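Local coordinates for Thiol:disulfide interchange protein dsbA-like (PDB 3C7M) that oxidises protein thiols in the periplasm, passing its redox-active disulfide to arylsulfate sulfotransferase as the partner of DsbI, at residues 119-122 with 123-127; 69-72 with 73-77; 172-175 with 176-180. All blocks are in the same frame, centred on the assembly; numbering follows the deposited sequence. Where two conformers were deposited one is given.

Contact 1: residues 119-122 with 123-127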
# COMPACT_ATOMS: atom_id res chain seq x y z
N ALA A 119 2.15 -10.75 -18.66
CA ALA A 119 0.73 -10.43 -18.68
C ALA A 119 0.32 -9.72 -17.40
O ALA A 119 -0.46 -8.77 -17.44
CB ALA A 119 -0.10 -11.67 -18.88
N PHE A 120 0.83 -10.18 -16.26
CA PHE A 120 0.50 -9.51 -15.00
C PHE A 120 0.99 -8.06 -15.03
O PHE A 120 0.24 -7.13 -14.71
CB PHE A 120 1.09 -10.23 -13.79
CG PHE A 120 0.79 -9.55 -12.49
CD1 PHE A 120 -0.40 -9.83 -11.81
CD2 PHE A 120 1.66 -8.60 -11.96
CE1 PHE A 120 -0.71 -9.20 -10.61
CE2 PHE A 120 1.35 -7.96 -10.75
CZ PHE A 120 0.17 -8.26 -10.07
N ILE A 121 2.24 -7.87 -15.41
CA ILE A 121 2.81 -6.53 -15.46
C ILE A 121 2.01 -5.63 -16.42
O ILE A 121 1.72 -4.47 -16.10
CB ILE A 121 4.31 -6.59 -15.81
CG1 ILE A 121 5.11 -7.12 -14.61
CG2 ILE A 121 4.84 -5.22 -16.22
CD1 ILE A 121 6.49 -7.64 -14.97
N LYS A 122 1.63 -6.19 -17.57
CA LYS A 122 0.89 -5.44 -18.59
C LYS A 122 -0.42 -4.88 -18.03
O LYS A 122 -0.78 -3.73 -18.30
CB LYS A 122 0.59 -6.33 -19.81
CG LYS A 122 -0.09 -5.59 -20.95
CD LYS A 122 -0.14 -6.44 -22.22
CE LYS A 122 -0.62 -5.61 -23.42
NZ LYS A 122 -2.06 -5.28 -23.32
N THR A 123 -1.12 -5.68 -17.22
CA THR A 123 -2.39 -5.26 -16.66
C THR A 123 -2.22 -3.95 -15.90
O THR A 123 -2.97 -2.98 -16.12
CB THR A 123 -2.99 -6.33 -15.76
OG1 THR A 123 -3.39 -7.45 -16.57
CG2 THR A 123 -4.21 -5.78 -15.02
N GLY A 124 -1.20 -3.89 -15.06
CA GLY A 124 -0.94 -2.70 -14.26
C GLY A 124 -0.43 -1.53 -15.07
O GLY A 124 -0.90 -0.40 -14.89
N LEU A 125 0.54 -1.80 -15.95
CA LEU A 125 1.16 -0.73 -16.74
C LEU A 125 0.18 -0.11 -17.73
O LEU A 125 0.13 1.11 -17.87
CB LEU A 125 2.42 -1.22 -17.46
CG LEU A 125 3.58 -1.70 -16.59
CD1 LEU A 125 4.75 -2.01 -17.50
CD2 LEU A 125 3.96 -0.65 -15.53
N ASP A 126 -0.61 -0.95 -18.40
CA ASP A 126 -1.62 -0.42 -19.33
C ASP A 126 -2.59 0.52 -18.63
O ASP A 126 -2.92 1.58 -19.14
CB ASP A 126 -2.40 -1.56 -20.00
CG ASP A 126 -1.62 -2.22 -21.14
OD1 ASP A 126 -0.49 -1.80 -21.45
OD2 ASP A 126 -2.18 -3.17 -21.72
N ALA A 127 -3.03 0.12 -17.43
CA ALA A 127 -3.97 0.94 -16.67
C ALA A 127 -3.33 2.26 -16.26
O ALA A 127 -3.98 3.31 -16.23
CB ALA A 127 -4.45 0.17 -15.45

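Contact 2: residues 69-72 with 73-77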
# COMPACT_ATOMS: atom_id res chain seq x y z
N SER A 69 4.81 -5.55 -6.42
CA SER A 69 5.71 -4.64 -5.70
C SER A 69 6.54 -3.78 -6.64
O SER A 69 6.67 -2.57 -6.44
CB SER A 69 6.61 -5.41 -4.74
OG SER A 69 5.87 -5.87 -3.62
N GLU A 70 7.10 -4.39 -7.69
CA GLU A 70 7.90 -3.65 -8.67
C GLU A 70 7.07 -2.57 -9.36
O GLU A 70 7.50 -1.41 -9.45
CB GLU A 70 8.48 -4.59 -9.72
CG GLU A 70 9.48 -5.58 -9.15
CD GLU A 70 10.00 -6.55 -10.20
OE1 GLU A 70 9.25 -6.88 -11.15
OE2 GLU A 70 11.17 -6.98 -10.08
N VAL A 71 5.88 -2.94 -9.82
CA VAL A 71 5.03 -1.98 -10.52
C VAL A 71 4.67 -0.83 -9.57
O VAL A 71 4.81 0.34 -9.93
CB VAL A 71 3.77 -2.66 -11.10
CG1 VAL A 71 2.77 -1.64 -11.59
CG2 VAL A 71 4.16 -3.62 -12.24
N PHE A 72 4.24 -1.16 -8.36
CA PHE A 72 3.84 -0.13 -7.40
C PHE A 72 5.01 0.77 -6.98
O PHE A 72 4.82 1.98 -6.87
CB PHE A 72 3.18 -0.73 -6.16
CG PHE A 72 1.89 -1.47 -6.43
CD1 PHE A 72 1.01 -1.07 -7.45
CD2 PHE A 72 1.53 -2.54 -5.62
CE1 PHE A 72 -0.18 -1.76 -7.67
CE2 PHE A 72 0.34 -3.23 -5.84
CZ PHE A 72 -0.52 -2.84 -6.85
N ALA A 73 6.19 0.18 -6.77
CA ALA A 73 7.37 0.97 -6.39
C ALA A 73 7.73 1.96 -7.50
O ALA A 73 8.04 3.13 -7.24
CB ALA A 73 8.56 0.07 -6.07
N VAL A 74 7.67 1.49 -8.74
CA VAL A 74 7.96 2.38 -9.87
C VAL A 74 6.94 3.52 -9.92
O VAL A 74 7.31 4.69 -10.00
CB VAL A 74 8.00 1.60 -11.21
CG1 VAL A 74 7.86 2.55 -12.40
CG2 VAL A 74 9.29 0.79 -11.30
N LEU A 75 5.66 3.18 -9.82
CA LEU A 75 4.62 4.19 -10.02
C LEU A 75 4.51 5.18 -8.87
O LEU A 75 4.26 6.35 -9.10
CB LEU A 75 3.28 3.54 -10.36
CG LEU A 75 3.29 2.69 -11.63
CD1 LEU A 75 1.98 1.96 -11.81
CD2 LEU A 75 3.63 3.51 -12.89
N ILE A 76 4.71 4.70 -7.64
CA ILE A 76 4.72 5.60 -6.47
C ILE A 76 5.85 6.61 -6.59
O ILE A 76 5.66 7.79 -6.36
CB ILE A 76 4.81 4.82 -5.13
CG1 ILE A 76 3.45 4.20 -4.83
CG2 ILE A 76 5.18 5.77 -3.98
CD1 ILE A 76 3.49 3.15 -3.73
N ASN A 77 7.04 6.13 -6.95
CA ASN A 77 8.17 7.04 -7.14
C ASN A 77 7.95 8.06 -8.25
O ASN A 77 8.30 9.23 -8.09
CB ASN A 77 9.47 6.25 -7.30
CG ASN A 77 10.05 5.83 -5.96
OD1 ASN A 77 10.67 6.64 -5.26
ND2 ASN A 77 9.84 4.57 -5.58

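Contact 3: residues 172-175 with 176-180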
# COMPACT_ATOMS: atom_id res chain seq x y z
N TYR A 172 2.80 2.31 15.78
CA TYR A 172 1.47 1.97 16.28
C TYR A 172 0.63 1.33 15.19
O TYR A 172 0.24 1.99 14.24
CB TYR A 172 0.77 3.23 16.83
CG TYR A 172 1.59 3.92 17.91
CD1 TYR A 172 1.63 3.40 19.20
CD2 TYR A 172 2.31 5.07 17.63
CE1 TYR A 172 2.39 4.02 20.20
CE2 TYR A 172 3.08 5.70 18.62
CZ TYR A 172 3.11 5.16 19.90
OH TYR A 172 3.85 5.77 20.89
N LEU A 173 0.38 0.03 15.34
CA LEU A 173 -0.39 -0.73 14.38
C LEU A 173 -1.87 -0.75 14.77
O LEU A 173 -2.25 -1.29 15.82
CB LEU A 173 0.16 -2.16 14.26
CG LEU A 173 -0.63 -3.19 13.44
CD1 LEU A 173 -0.94 -2.71 12.04
CD2 LEU A 173 0.15 -4.50 13.36
N ILE A 174 -2.71 -0.18 13.92
CA ILE A 174 -4.14 -0.23 14.16
C ILE A 174 -4.67 -1.65 13.95
O ILE A 174 -4.21 -2.36 13.06
CB ILE A 174 -4.88 0.78 13.26
CG1 ILE A 174 -4.42 2.20 13.61
CG2 ILE A 174 -6.41 0.62 13.37
CD1 ILE A 174 -4.86 3.28 12.63
N TYR A 175 -5.61 -2.09 14.80
CA TYR A 175 -6.30 -3.34 14.54
C TYR A 175 -7.42 -3.09 13.53
O TYR A 175 -8.41 -2.42 13.84
CB TYR A 175 -6.86 -3.96 15.84
CG TYR A 175 -5.82 -4.69 16.67
CD1 TYR A 175 -5.23 -5.86 16.20
CD2 TYR A 175 -5.42 -4.19 17.91
CE1 TYR A 175 -4.27 -6.53 16.95
CE2 TYR A 175 -4.46 -4.86 18.67
CZ TYR A 175 -3.89 -6.02 18.18
OH TYR A 175 -2.93 -6.67 18.94
N THR A 176 -7.24 -3.63 12.33
CA THR A 176 -8.20 -3.43 11.25
C THR A 176 -9.65 -3.76 11.63
O THR A 176 -10.57 -3.03 11.27
CB THR A 176 -7.76 -4.19 9.97
OG1 THR A 176 -6.50 -3.66 9.54
CG2 THR A 176 -8.78 -4.07 8.85
N LYS A 177 -9.83 -4.82 12.41
CA LYS A 177 -11.18 -5.26 12.82
C LYS A 177 -11.90 -4.26 13.74
O LYS A 177 -13.12 -4.35 13.90
CB LYS A 177 -11.12 -6.64 13.48
CG LYS A 177 -10.33 -6.72 14.78
CD LYS A 177 -10.46 -8.09 15.42
CE LYS A 177 -9.52 -8.23 16.60
NZ LYS A 177 -9.38 -9.64 17.05
N SER A 178 -11.15 -3.34 14.34
CA SER A 178 -11.72 -2.34 15.25
C SER A 178 -12.23 -1.10 14.52
O SER A 178 -12.92 -0.28 15.12
CB SER A 178 -10.70 -1.92 16.31
OG SER A 178 -9.71 -1.07 15.77
N ILE A 179 -11.87 -0.98 13.24
CA ILE A 179 -12.21 0.22 12.45
C ILE A 179 -13.70 0.25 12.11
O ILE A 179 -14.20 -0.61 11.39
CB ILE A 179 -11.38 0.31 11.15
CG1 ILE A 179 -9.88 0.38 11.49
CG2 ILE A 179 -11.83 1.52 10.30
CD1 ILE A 179 -8.96 0.19 10.29
N LYS A 180 -14.40 1.25 12.63
CA LYS A 180 -15.85 1.31 12.45
C LYS A 180 -16.34 2.43 11.54
O LYS A 180 -17.46 2.37 11.02
CB LYS A 180 -16.57 1.34 13.80
CG LYS A 180 -16.40 0.04 14.61
CD LYS A 180 -16.86 -1.20 13.82
CE LYS A 180 -15.94 -2.41 14.03
NZ LYS A 180 -15.82 -2.82 15.46
O HOH W 1 -4.58 -1.94 10.42

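Contact 1: residues 119-122 with 123-127
L125 N bonds to I121 O at 2.9 Å, and D126 N bonds to K122 O in the same i to i+4 pattern. Two residues earlier the bonding is longer. T123 N bonds to A119 O at 3.2 Å and more weakly to F120 O.

On one side of the helix K122 and D126 form an i to i+4 salt bridge, with K122 NZ 2.7 Å from D126 OD2. This holds for the conformer of K122 given, one of two, so the bridge need not be present all the time. In it the lysine chain is extended as far as CE and then bends at chi4 (-71°), which turns the ammonium group back to the carboxylate. NZ meets OD2 nearly along the C-O axis. The aliphatic part joins in, since CG of K122 is 3.3 Å from D126 OD2. Both residues are exposed.

These residues belong to helix 117-128 of the helical domain inserted into the thioredoxin fold of DsbA-like proteins. I121 and L125 lie side by side on another face and point the same way. CG2 of I121 presses on CD1 of L125 at 3.5 Å, tighter than usual for two methyl groups. Both side chains also touch Q132 and F135 of helix 132-139. T123 OG1 is bonded to W111 NE1. The F120 ring is buried among Y100, Y64, W111 and Y27.

Contact 2: residues 69-72 with 73-77
V71 and L75 sit one turn apart on helix 65-81 of the DsbA-type helical domain; most of the residues that meet here are buried. Their side chains lie alongside each other and point the same way. CG1 of V71 is anti to its own backbone N (chi1 169°) and meets CD1 of L75 at 3.7 Å. The leucine also lies over the backbone of the preceding turn: CG of L75 lies 3.3 Å from V71 O. On this face Y100 and F135 touch V71, while F93, A96 and M130 touch L75.

F72 heads another way. Its ring leaves the helix and meets H57 and F93 edge-to-face. It also meets F25, with the two planes about 35° apart. Within the helix, I76 takes the place one turn after F72, but it meets the carbonyl and not the ring: CG1 of I76 is 3.3 Å from F72 O.

A73 and S69 face helix 142-150, where both touch L148. The CB of A73 lies 3.3 Å from S69 O, and the hydroxyl of S69 is bonded to H57 ND1 and G65 O. V74 touches A138 of helix 132-139.

Regular i to i+4 backbone bonds join the two segments. The shortest are A73 N to S69 O and I76 N to F72 O, both 2.8 Å. N77 folds its amide back along the helix, and ND2 bonds to T147 OG1 of helix 142-150. A73 O takes two bonds from opposite faces of its plane, from N77 N at 3.2 Å and from N77 ND2 at 2.8 Å.

Contact 3: residues 172-175 with 176-180
Y175 O and S178 close a short 3-10 turn where strand 172-174 of the thioredoxin-fold sheet ends and the chain turns toward helix 182-193. The strand lies between strands 7-9 and 165-168.

The tight part of the turn is at Y175 O, which takes two bonds from one residue. S178 OG donates to Y175 O in the carbonyl plane at 2.7 Å. S178 N donates to Y175 O at 2.9 Å from well above that plane (48° out of it). The hydroxyl gets there because chi1 of S178 (74°) sets OG between its backbone N and carbonyl carbon. D6 O is at most a weak second partner sharing that one hydroxyl proton.

The apolar contact is lighter. I174 and I179 cross at about a right angle, and CG2 of I174 stands 4.0 Å from CG1 of I179. Helix 182-193 covers them, with L188 and I189 against I174 and M185 against I179. A triethylene glycol molecule, probably from the crystallisation liquor, lies near I179.

The loose side faces solvent. There K177 is exposed, and its chain runs out from the turn. Y175 is only partly exposed. Its ring leads away from the turn, and its side chain touches M8 and Q161.

T176 is buried and lies near the CxxC motif without touching it. Its N is bonded to Q161 OE1 and its OG1 to P164 O. A water ties the strand end to the turn by donating to I174 O and to T176 OG1, each at 2.7 Å.

How the contacts relate
Contacts 1 and 2 are neighbours in the helical part of the protein. They touch through CD2 of L125 and CG1 of V71, 4.2 Å apart. Helices 92-106 and 132-139 pack against both. Contact 2 is the core one of the three, and its side chains are mostly apolar. Contact 1 is half surface: a salt bridge marks its outer side and aromatic rings its inner one. Contact 3 lies on the opposite side of the chain's centre, about 26 Å from contact 2 between centres. It has no alpha helix, only a strand end and a 3-10 turn. There a serine, through its hydroxyl and its N-H, and a bridging water bond to two carbonyls at the strand end.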